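Local structure of tetratricopeptide TPR_2 repeat protein (Thermobaculum terrenum, 5DJS) at residues 54-62 and 365-373. The protein is a tetratricopeptide-repeat protein that also carries a family 41 glycosyltransferase region of the GT-B type. The protein carries 1 engineered substitution. Numbering follows the deposited sequence.
Sequences GECGNYGLA and IATGLQDPV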
loop_
_atom_site.group_PDB
_atom_site.type_symbol
_atom_site.label_atom_id
_atom_site.label_comp_id
_atom_site.label_asym_id
_atom_site.label_seq_id
_atom_site.Cartn_x
_atom_site.Cartn_y
_atom_site.Cartn_z
ATOM N N GLY A 54 6.276 -11.831 -10.763
ATOM C CA GLY A 54 5.280 -10.822 -10.406
ATOM C C GLY A 54 5.602 -10.089 -9.116
ATOM O O GLY A 54 5.467 -8.868 -9.053
ATOM N N GLU A 55 6.026 -10.835 -8.093
ATOM C CA GLU A 55 6.515 -10.244 -6.835
ATOM C C GLU A 55 7.816 -9.467 -7.053
ATOM O O GLU A 55 7.978 -8.387 -6.497
ATOM C CB GLU A 55 6.707 -11.307 -5.741
ATOM C CG GLU A 55 5.406 -11.797 -5.103
ATOM C CD GLU A 55 5.612 -12.853 -4.012
ATOM O OE1 GLU A 55 6.585 -13.647 -4.076
ATOM O OE2 GLU A 55 4.779 -12.896 -3.078
ATOM N N CYS A 56 8.724 -10.005 -7.873
ATOM C CA CYS A 56 9.977 -9.307 -8.235
ATOM C C CYS A 56 9.787 -8.074 -9.138
ATOM O O CYS A 56 10.720 -7.298 -9.292
ATOM C CB CYS A 56 10.978 -10.268 -8.903
ATOM S SG CYS A 56 11.597 -11.592 -7.837
ATOM N N GLY A 57 8.618 -7.909 -9.761
ATOM C CA GLY A 57 8.336 -6.742 -10.606
ATOM C C GLY A 57 8.565 -6.922 -12.102
ATOM O O GLY A 57 8.327 -5.992 -12.871
ATOM N N ASN A 58 9.021 -8.105 -12.524
ATOM C CA ASN A 58 9.195 -8.413 -13.949
ATOM C C ASN A 58 7.857 -8.756 -14.602
ATOM O O ASN A 58 7.608 -9.908 -14.944
ATOM C CB ASN A 58 10.157 -9.590 -14.135
ATOM C CG ASN A 58 11.514 -9.341 -13.523
ATOM O OD1 ASN A 58 11.923 -10.046 -12.587
ATOM N ND2 ASN A 58 12.227 -8.328 -14.041
ATOM N N TYR A 59 7.002 -7.755 -14.787
ATOM C CA TYR A 59 5.623 -8.002 -15.217
ATOM C C TYR A 59 5.515 -8.542 -16.647
ATOM O O TYR A 59 4.575 -9.272 -16.959
ATOM C CB TYR A 59 4.746 -6.754 -15.042
ATOM C CG TYR A 59 4.763 -6.155 -13.643
ATOM C CD1 TYR A 59 4.689 -6.965 -12.498
ATOM C CD2 TYR A 59 4.834 -4.774 -13.462
ATOM C CE1 TYR A 59 4.701 -6.413 -11.226
ATOM C CE2 TYR A 59 4.832 -4.222 -12.192
ATOM C CZ TYR A 59 4.776 -5.044 -11.079
ATOM O OH TYR A 59 4.786 -4.501 -9.820
ATOM N N GLY A 60 6.484 -8.205 -17.497
ATOM C CA GLY A 60 6.568 -8.741 -18.865
ATOM C C GLY A 60 6.671 -10.255 -18.928
ATOM O O GLY A 60 5.840 -10.907 -19.553
ATOM N N LEU A 61 7.687 -10.808 -18.264
ATOM C CA LEU A 61 7.849 -12.260 -18.149
ATOM C C LEU A 61 6.695 -12.878 -17.385
ATOM O O LEU A 61 6.114 -13.876 -17.824
ATOM C CB LEU A 61 9.149 -12.611 -17.427
ATOM C CG LEU A 61 9.529 -14.097 -17.278
ATOM C CD1 LEU A 61 9.523 -14.859 -18.603
ATOM C CD2 LEU A 61 10.897 -14.228 -16.619
ATOM N N ALA A 62 6.383 -12.277 -16.236
ATOM C CA ALA A 62 5.306 -12.746 -15.366
ATOM C C ALA A 62 4.039 -13.003 -16.166
ATOM O O ALA A 62 3.534 -14.129 -16.190
ATOM C CB ALA A 62 5.034 -11.728 -14.273
ATOM N N ILE A 365 9.429 6.819 -12.172
ATOM C CA ILE A 365 10.274 5.757 -11.624
ATOM C C ILE A 365 9.382 4.793 -10.863
ATOM O O ILE A 365 8.723 5.178 -9.889
ATOM C CB ILE A 365 11.352 6.291 -10.662
ATOM C CG1 ILE A 365 12.255 7.319 -11.356
ATOM C CG2 ILE A 365 12.204 5.136 -10.148
ATOM C CD1 ILE A 365 13.108 8.127 -10.405
ATOM N N ALA A 366 9.384 3.536 -11.293
ATOM C CA ALA A 366 8.483 2.516 -10.746
ATOM C C ALA A 366 8.915 1.114 -11.180
ATOM O O ALA A 366 9.752 0.946 -12.077
ATOM C CB ALA A 366 7.050 2.782 -11.182
ATOM N N THR A 367 8.331 0.111 -10.542
ATOM C CA THR A 367 8.627 -1.282 -10.849
ATOM C C THR A 367 7.871 -1.625 -12.107
ATOM O O THR A 367 6.708 -1.245 -12.233
ATOM C CB THR A 367 8.125 -2.206 -9.740
ATOM O OG1 THR A 367 6.734 -1.943 -9.536
ATOM C CG2 THR A 367 8.879 -1.955 -8.443
ATOM N N GLY A 368 8.525 -2.331 -13.025
ATOM C CA GLY A 368 7.940 -2.657 -14.325
ATOM C C GLY A 368 8.536 -1.863 -15.463
ATOM O O GLY A 368 8.495 -2.316 -16.606
ATOM N N LEU A 369 9.127 -0.707 -15.164
ATOM C CA LEU A 369 9.752 0.119 -16.197
ATOM C C LEU A 369 11.069 -0.411 -16.737
ATOM O O LEU A 369 11.533 0.072 -17.762
ATOM C CB LEU A 369 9.891 1.556 -15.708
ATOM C CG LEU A 369 8.544 2.248 -15.479
ATOM C CD1 LEU A 369 8.769 3.637 -14.920
ATOM C CD2 LEU A 369 7.707 2.323 -16.751
ATOM N N GLN A 370 11.651 -1.414 -16.085
ATOM C CA GLN A 370 12.760 -2.182 -16.677
ATOM C C GLN A 370 12.383 -2.954 -17.958
ATOM O O GLN A 370 13.276 -3.231 -18.770
ATOM C CB GLN A 370 13.437 -3.127 -15.651
ATOM C CG GLN A 370 12.668 -4.373 -15.234
ATOM C CD GLN A 370 11.506 -4.085 -14.300
ATOM O OE1 GLN A 370 10.911 -3.014 -14.343
ATOM N NE2 GLN A 370 11.171 -5.045 -13.450
ATOM N N ASP A 371 11.095 -3.309 -18.125
ATOM C CA ASP A 371 10.616 -4.062 -19.310
ATOM C C ASP A 371 10.274 -3.114 -20.448
ATOM O O ASP A 371 9.438 -2.216 -20.257
ATOM C CB ASP A 371 9.351 -4.899 -19.010
ATOM C CG ASP A 371 9.609 -6.073 -18.085
ATOM O OD1 ASP A 371 10.596 -6.821 -18.281
ATOM O OD2 ASP A 371 8.791 -6.246 -17.156
ATOM N N PRO A 372 10.881 -3.322 -21.643
ATOM C CA PRO A 372 10.535 -2.521 -22.828
ATOM C C PRO A 372 9.070 -2.512 -23.235
ATOM O O PRO A 372 8.617 -1.512 -23.786
ATOM C CB PRO A 372 11.395 -3.143 -23.926
ATOM C CG PRO A 372 12.623 -3.545 -23.201
ATOM C CD PRO A 372 12.130 -4.073 -21.874
ATOM N N VAL A 373 8.337 -3.585 -22.940
ATOM C CA VAL A 373 6.925 -3.687 -23.339
ATOM C C VAL A 373 6.069 -2.665 -22.590
ATOM O O VAL A 373 5.218 -1.999 -23.197
ATOM C CB VAL A 373 6.314 -5.087 -23.067
ATOM C CG1 VAL A 373 4.908 -5.172 -23.671
ATOM C CG2 VAL A 373 7.182 -6.213 -23.622
#
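With CG anti to its own carbonyl carbon (chi1 -69°), D371 reaches across to the first turn of helix 59-72, where its OD2 accepts a hydrogen bond from the backbone N of G60 at 3.0 Å. The bond is nearly straight (N-H...O 163°), yet the donor meets OD2 from well above the carboxylate plane. Y59, whose chi1 of -54° likewise sets CG anti to the carbonyl carbon, swings its ring end over to the loop after strand 361-365. There T367 OG1 donates to Y59 OH at 3.2 Å. The same ring lies obliquely against G368, with CD2 at 3.9 Å from G368 CA, and its CE2 is 3.5 Å from T367 O. One face of the ring carries G57 O over its centre. Between these two bonds, Q370 offers NE2 to G57 O at 3.1 Å, a weak bond; the N58 and Q370 side chains cross at about a right angle, their two NH2 groups adjacent but not hydrogen-bonded. G57 and G368, the latter in the type II turn A366-L369, have no side chains to hold the backbones apart, and G57 CA lies 5.5 Å from T367 CA. The contact joins the turn between helices 43-56 and 59-72 of a tetratricopeptide repeat to a loop of the GT-B region beside the UDP pocket: I365 touches UDP, and the T367 side chain lies about 5 Å from it. Two of the three bonds join neutral groups; the carboxylate of D371, the one charged group bonded across the contact, sits near the N-terminus of helix 59-72, whose dipole would be expected to stabilise its negative charge.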